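Probable ABC transporter extracellular-binding protein yckB (Bacillus subtilis, PDB 2IEE) is probably the extracellular solute-binding protein of an ABC transport system, capturing its solute for import. Local coordinates at residues A[202-206]-A[256-261]; A[107-111]-A[250-254]. All coordinates share one frame. Numbering follows the deposited sequence.

Overall arrangement
Both contacts lie where the C-terminal segment, after helix 236-244, packs beside strand 108-116 and then crosses its neighbour 197-214, strands that link the two lobes of this solute-binding fold. Interaction 2 comes first along that segment and uses strand 108-116; it is partly buried, its centre about 10 Å from the centre of the chain, and combines one backbone hydrogen bond with tyrosine packing and a water bridge. Interaction 1, on strand 197-214, is a surface contact, its centre about 16 Å from that of the chain, made by a two-bond backbone bridge and small apolar patches. The contact centres are about 13 Å apart, and Y111 of interaction 2 packs against K203, Y204, P206 and V258 of interaction 1.

Interaction 1 of 2, residues A[202-206]-A[256-261]; sequences IKYMP and ADVQDV
Residues 256-261 form an irregular, largely extended chain that meets 202-206 at a single beta bridge; 203-206 and 256-261 run 80° apart end to end. A256 begins it, CB 3.8 Å from K203 CD; the m, t, t chain of K203 brings CD within 3.7 Å of D257 O while the amine leads away. D257 centres an inverse gamma turn, with a weak hydrogen bond from V258 N to A256 O (3.1 Å). V258, compact and apolar, chi1 t, lays CG1 against the Y204-P206 backbone, 3.5 Å from P206 CD. Exposed Q259, whose polar side chain suits the surface, pairs through its backbone opposite Y204 (CA-CA 4.5 Å) in the pattern of a parallel bridge: Q259 N donates to K203 O (3.0 Å) and M205 N to Q259 O (2.9 Å). The segment thus crosses strand 197-214, a connection between the lobes of this type II periplasmic-binding-protein fold. Selenomethionine M205, at phi/psi 51/71, turns the strand sharply. D260, a charged residue at the exposed rim, points CB away, yet OD1 approaches P206 CD at 3.9 Å. V261, chi1 t, brings CG2 to Y204 CB (3.8 Å), although the Y204 CA-CB bond points away; Y204 OH hydrogen-bonds backbone O of T113 on strand 108-116.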
loop_
_atom_site.group_PDB
_atom_site.type_symbol
_atom_site.label_atom_id
_atom_site.label_comp_id
_atom_site.label_asym_id
_atom_site.label_seq_id
_atom_site.Cartn_x
_atom_site.Cartn_y
_atom_site.Cartn_z
ATOM N N ILE A 202 8.166 15.742 7.916
ATOM C CA ILE A 202 6.873 15.181 8.263
ATOM C C ILE A 202 6.750 13.697 7.928
ATOM O O ILE A 202 6.848 13.297 6.770
ATOM C CB ILE A 202 5.745 15.975 7.567
ATOM C CG1 ILE A 202 5.693 17.395 8.148
ATOM C CG2 ILE A 202 4.411 15.268 7.738
ATOM C CD1 ILE A 202 4.777 18.350 7.389
ATOM N N LYS A 203 6.552 12.891 8.968
ATOM C CA LYS A 203 6.375 11.444 8.850
ATOM C C LYS A 203 5.332 11.087 9.912
ATOM O O LYS A 203 5.472 11.466 11.072
ATOM C CB LYS A 203 7.686 10.702 9.142
ATOM C CG LYS A 203 8.856 11.037 8.214
ATOM C CD LYS A 203 10.128 10.322 8.682
ATOM C CE LYS A 203 11.299 10.510 7.707
ATOM N NZ LYS A 203 11.678 11.936 7.522
ATOM N N TYR A 204 4.285 10.366 9.522
ATOM C CA TYR A 204 3.239 10.020 10.470
ATOM C C TYR A 204 2.558 8.690 10.169
ATOM O O TYR A 204 2.574 8.200 9.039
ATOM C CB TYR A 204 2.167 11.116 10.492
ATOM C CG TYR A 204 1.608 11.395 9.115
ATOM C CD1 TYR A 204 2.295 12.216 8.226
ATOM C CD2 TYR A 204 0.453 10.760 8.663
ATOM C CE1 TYR A 204 1.861 12.394 6.928
ATOM C CE2 TYR A 204 0.008 10.929 7.353
ATOM C CZ TYR A 204 0.724 11.744 6.491
ATOM O OH TYR A 204 0.348 11.879 5.177
HETATM N N MSE A 205 1.955 8.125 11.208
HETATM C CA MSE A 205 1.209 6.880 11.108
HETATM C C MSE A 205 1.913 5.705 10.441
HETATM O O MSE A 205 1.545 5.304 9.335
HETATM C CB MSE A 205 -0.104 7.138 10.372
HETATM C CG MSE A 205 -1.052 5.956 10.386
HETATM SE SE MSE A 205 -2.272 6.024 8.902
HETATM C CE MSE A 205 -2.821 7.873 9.094
ATOM N N PRO A 206 2.917 5.121 11.108
ATOM C CA PRO A 206 3.620 3.982 10.512
ATOM C C PRO A 206 2.622 2.847 10.252
ATOM O O PRO A 206 1.601 2.750 10.927
ATOM C CB PRO A 206 4.651 3.620 11.575
ATOM C CG PRO A 206 3.944 3.976 12.855
ATOM C CD PRO A 206 3.324 5.317 12.510
ATOM N N ALA A 256 13.190 5.433 10.914
ATOM C CA ALA A 256 12.907 6.860 10.864
ATOM C C ALA A 256 12.095 7.352 12.056
ATOM O O ALA A 256 11.481 6.564 12.776
ATOM C CB ALA A 256 12.178 7.193 9.565
ATOM N N ASP A 257 12.103 8.667 12.256
ATOM C CA ASP A 257 11.371 9.304 13.346
ATOM C C ASP A 257 9.923 9.513 12.896
ATOM O O ASP A 257 9.577 10.577 12.379
ATOM C CB ASP A 257 12.012 10.659 13.674
ATOM C CG ASP A 257 11.511 11.249 14.983
ATOM O OD1 ASP A 257 10.283 11.424 15.140
ATOM O OD2 ASP A 257 12.356 11.543 15.859
ATOM N N VAL A 258 9.082 8.499 13.093
ATOM C CA VAL A 258 7.685 8.586 12.679
ATOM C C VAL A 258 6.739 8.920 13.829
ATOM O O VAL A 258 6.743 8.264 14.869
ATOM C CB VAL A 258 7.218 7.275 12.010
ATOM C CG1 VAL A 258 5.839 7.468 11.391
ATOM C CG2 VAL A 258 8.220 6.850 10.954
ATOM N N GLN A 259 5.914 9.937 13.613
ATOM C CA GLN A 259 4.957 10.418 14.604
ATOM C C GLN A 259 3.628 9.661 14.588
ATOM O O GLN A 259 3.065 9.401 13.523
ATOM C CB GLN A 259 4.702 11.906 14.353
ATOM C CG GLN A 259 3.785 12.586 15.339
ATOM C CD GLN A 259 3.628 14.060 15.030
ATOM O OE1 GLN A 259 4.615 14.789 14.924
ATOM N NE2 GLN A 259 2.389 14.508 14.882
ATOM N N ASP A 260 3.131 9.306 15.769
ATOM C CA ASP A 260 1.855 8.607 15.868
ATOM C C ASP A 260 0.722 9.626 15.873
ATOM O O ASP A 260 0.862 10.713 16.434
ATOM C CB ASP A 260 1.792 7.767 17.149
ATOM C CG ASP A 260 2.449 6.404 16.992
ATOM O OD1 ASP A 260 2.006 5.622 16.124
ATOM O OD2 ASP A 260 3.407 6.116 17.741
ATOM N N VAL A 261 -0.395 9.275 15.240
ATOM C CA VAL A 261 -1.550 10.164 15.178
ATOM C C VAL A 261 -2.805 9.447 15.679
ATOM O O VAL A 261 -2.924 8.230 15.555
ATOM C CB VAL A 261 -1.787 10.668 13.733
ATOM C CG1 VAL A 261 -2.930 11.676 13.710
ATOM C CG2 VAL A 261 -0.509 11.300 13.190
#

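Interaction 2 of 2, residues A[107-111]-A[250-254]; sequences YKYSY and VSKKI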
loop_
_atom_site.group_PDB
_atom_site.type_symbol
_atom_site.label_atom_id
_atom_site.label_comp_id
_atom_site.label_asym_id
_atom_site.label_seq_id
_atom_site.Cartn_x
_atom_site.Cartn_y
_atom_site.Cartn_z
ATOM N N TYR A 107 5.281 -7.841 4.403
ATOM C CA TYR A 107 6.157 -7.728 3.245
ATOM C C TYR A 107 6.240 -6.291 2.717
ATOM O O TYR A 107 6.773 -6.038 1.635
ATOM C CB TYR A 107 5.763 -8.709 2.129
ATOM C CG TYR A 107 4.287 -8.962 1.926
ATOM C CD1 TYR A 107 3.458 -7.989 1.382
ATOM C CD2 TYR A 107 3.735 -10.210 2.213
ATOM C CE1 TYR A 107 2.118 -8.250 1.118
ATOM C CE2 TYR A 107 2.392 -10.486 1.951
ATOM C CZ TYR A 107 1.590 -9.500 1.403
ATOM O OH TYR A 107 0.267 -9.754 1.124
ATOM N N LYS A 108 5.711 -5.353 3.496
ATOM C CA LYS A 108 5.770 -3.935 3.155
ATOM C C LYS A 108 5.612 -3.090 4.410
ATOM O O LYS A 108 4.710 -3.316 5.214
ATOM C CB LYS A 108 4.697 -3.541 2.128
ATOM C CG LYS A 108 4.758 -2.057 1.744
ATOM C CD LYS A 108 4.146 -1.763 0.370
ATOM C CE LYS A 108 2.625 -1.780 0.394
ATOM N NZ LYS A 108 2.061 -0.668 1.202
ATOM N N TYR A 109 6.512 -2.127 4.572
ATOM C CA TYR A 109 6.486 -1.218 5.707
ATOM C C TYR A 109 6.494 0.189 5.128
ATOM O O TYR A 109 7.241 0.479 4.194
ATOM C CB TYR A 109 7.719 -1.421 6.591
ATOM C CG TYR A 109 7.857 -2.820 7.151
ATOM C CD1 TYR A 109 8.248 -3.883 6.340
ATOM C CD2 TYR A 109 7.600 -3.078 8.497
ATOM C CE1 TYR A 109 8.385 -5.172 6.858
ATOM C CE2 TYR A 109 7.732 -4.365 9.026
ATOM C CZ TYR A 109 8.125 -5.402 8.201
ATOM O OH TYR A 109 8.260 -6.668 8.714
ATOM N N SER A 110 5.662 1.063 5.672
ATOM C CA SER A 110 5.602 2.417 5.166
ATOM C C SER A 110 5.052 3.344 6.240
ATOM O O SER A 110 4.912 2.959 7.404
ATOM C CB SER A 110 4.718 2.459 3.915
ATOM O OG SER A 110 4.795 3.719 3.266
ATOM N N TYR A 111 4.768 4.571 5.830
ATOM C CA TYR A 111 4.219 5.603 6.695
ATOM C C TYR A 111 3.762 6.750 5.788
ATOM O O TYR A 111 4.121 6.793 4.613
ATOM C CB TYR A 111 5.276 6.083 7.705
ATOM C CG TYR A 111 6.600 6.469 7.097
ATOM C CD1 TYR A 111 6.765 7.681 6.437
ATOM C CD2 TYR A 111 7.691 5.609 7.173
ATOM C CE1 TYR A 111 7.991 8.032 5.863
ATOM C CE2 TYR A 111 8.916 5.943 6.603
ATOM C CZ TYR A 111 9.061 7.152 5.950
ATOM O OH TYR A 111 10.282 7.470 5.393
ATOM N N VAL A 250 10.526 -1.563 -0.299
ATOM C CA VAL A 250 9.510 -1.419 0.736
ATOM C C VAL A 250 9.363 -2.617 1.677
ATOM O O VAL A 250 8.590 -2.554 2.631
ATOM C CB VAL A 250 8.132 -1.137 0.100
ATOM C CG1 VAL A 250 8.252 -0.025 -0.920
ATOM C CG2 VAL A 250 7.581 -2.407 -0.547
ATOM N N SER A 251 10.102 -3.695 1.420
ATOM C CA SER A 251 9.998 -4.897 2.248
ATOM C C SER A 251 10.743 -4.825 3.576
ATOM O O SER A 251 10.614 -5.716 4.409
ATOM C CB SER A 251 10.475 -6.127 1.468
ATOM O OG SER A 251 11.880 -6.111 1.279
ATOM N N LYS A 252 11.525 -3.769 3.770
ATOM C CA LYS A 252 12.273 -3.598 5.010
ATOM C C LYS A 252 11.861 -2.307 5.699
ATOM O O LYS A 252 11.668 -1.284 5.047
ATOM C CB LYS A 252 13.772 -3.590 4.720
ATOM C CG LYS A 252 14.275 -4.922 4.183
ATOM C CD LYS A 252 15.740 -4.864 3.800
ATOM C CE LYS A 252 16.185 -6.182 3.193
ATOM N NZ LYS A 252 17.611 -6.126 2.775
ATOM N N LYS A 253 11.724 -2.360 7.020
ATOM C CA LYS A 253 11.319 -1.191 7.795
ATOM C C LYS A 253 12.347 -0.066 7.751
ATOM O O LYS A 253 13.547 -0.298 7.880
ATOM C CB LYS A 253 11.077 -1.588 9.251
ATOM C CG LYS A 253 10.507 -0.475 10.114
ATOM C CD LYS A 253 10.589 -0.854 11.587
ATOM C CE LYS A 253 9.772 0.080 12.457
ATOM N NZ LYS A 253 8.320 -0.090 12.201
ATOM N N ILE A 254 11.858 1.155 7.576
ATOM C CA ILE A 254 12.714 2.331 7.524
ATOM C C ILE A 254 12.950 2.872 8.927
ATOM O O ILE A 254 12.006 3.234 9.630
ATOM C CB ILE A 254 12.076 3.455 6.674
ATOM C CG1 ILE A 254 11.969 3.013 5.212
ATOM C CG2 ILE A 254 12.898 4.736 6.795
ATOM C CD1 ILE A 254 11.315 4.042 4.305
HETATM O O HOH W 1 9.969 0.520 3.953
#
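Strand 108-116 is one of the connections between the two lobes of the type II periplasmic-binding-protein fold, and here the loop after helix 236-244 packs along it. The one direct hydrogen bond, Y109 N to V250 O (2.9 Å), ties the loop to the start of the strand; the same V250 O accepts a CA-H...O contact from K108 CA (3.2 Å). Y109, with chi1 m, swings its broad ring over the loop: K253 CB makes an off-centre CH-pi contact 4.3 Å from the ring centroid, this first methylene meeting the ring while the residue stays exposed, which suits a lysine. K108, chi1 t, lays its CD 3.6 Å from V250 CG2, so the aliphatic part meets valine while NZ reaches D90 in a salt bridge and hydrogen-bonds Q209. S251, chi1 p, turns its hydroxyl to D249, just before the segment. Y111 takes the p rotamer, and its ring, which also meets that of Y181, touches the side chain of I254 (m, t), whose CD1 lies 3.8 Å from Y111 CE2. A water bridges the strand and loop backbones, donating to Y109 O and K252 O, each 2.7 Å from the water oxygen.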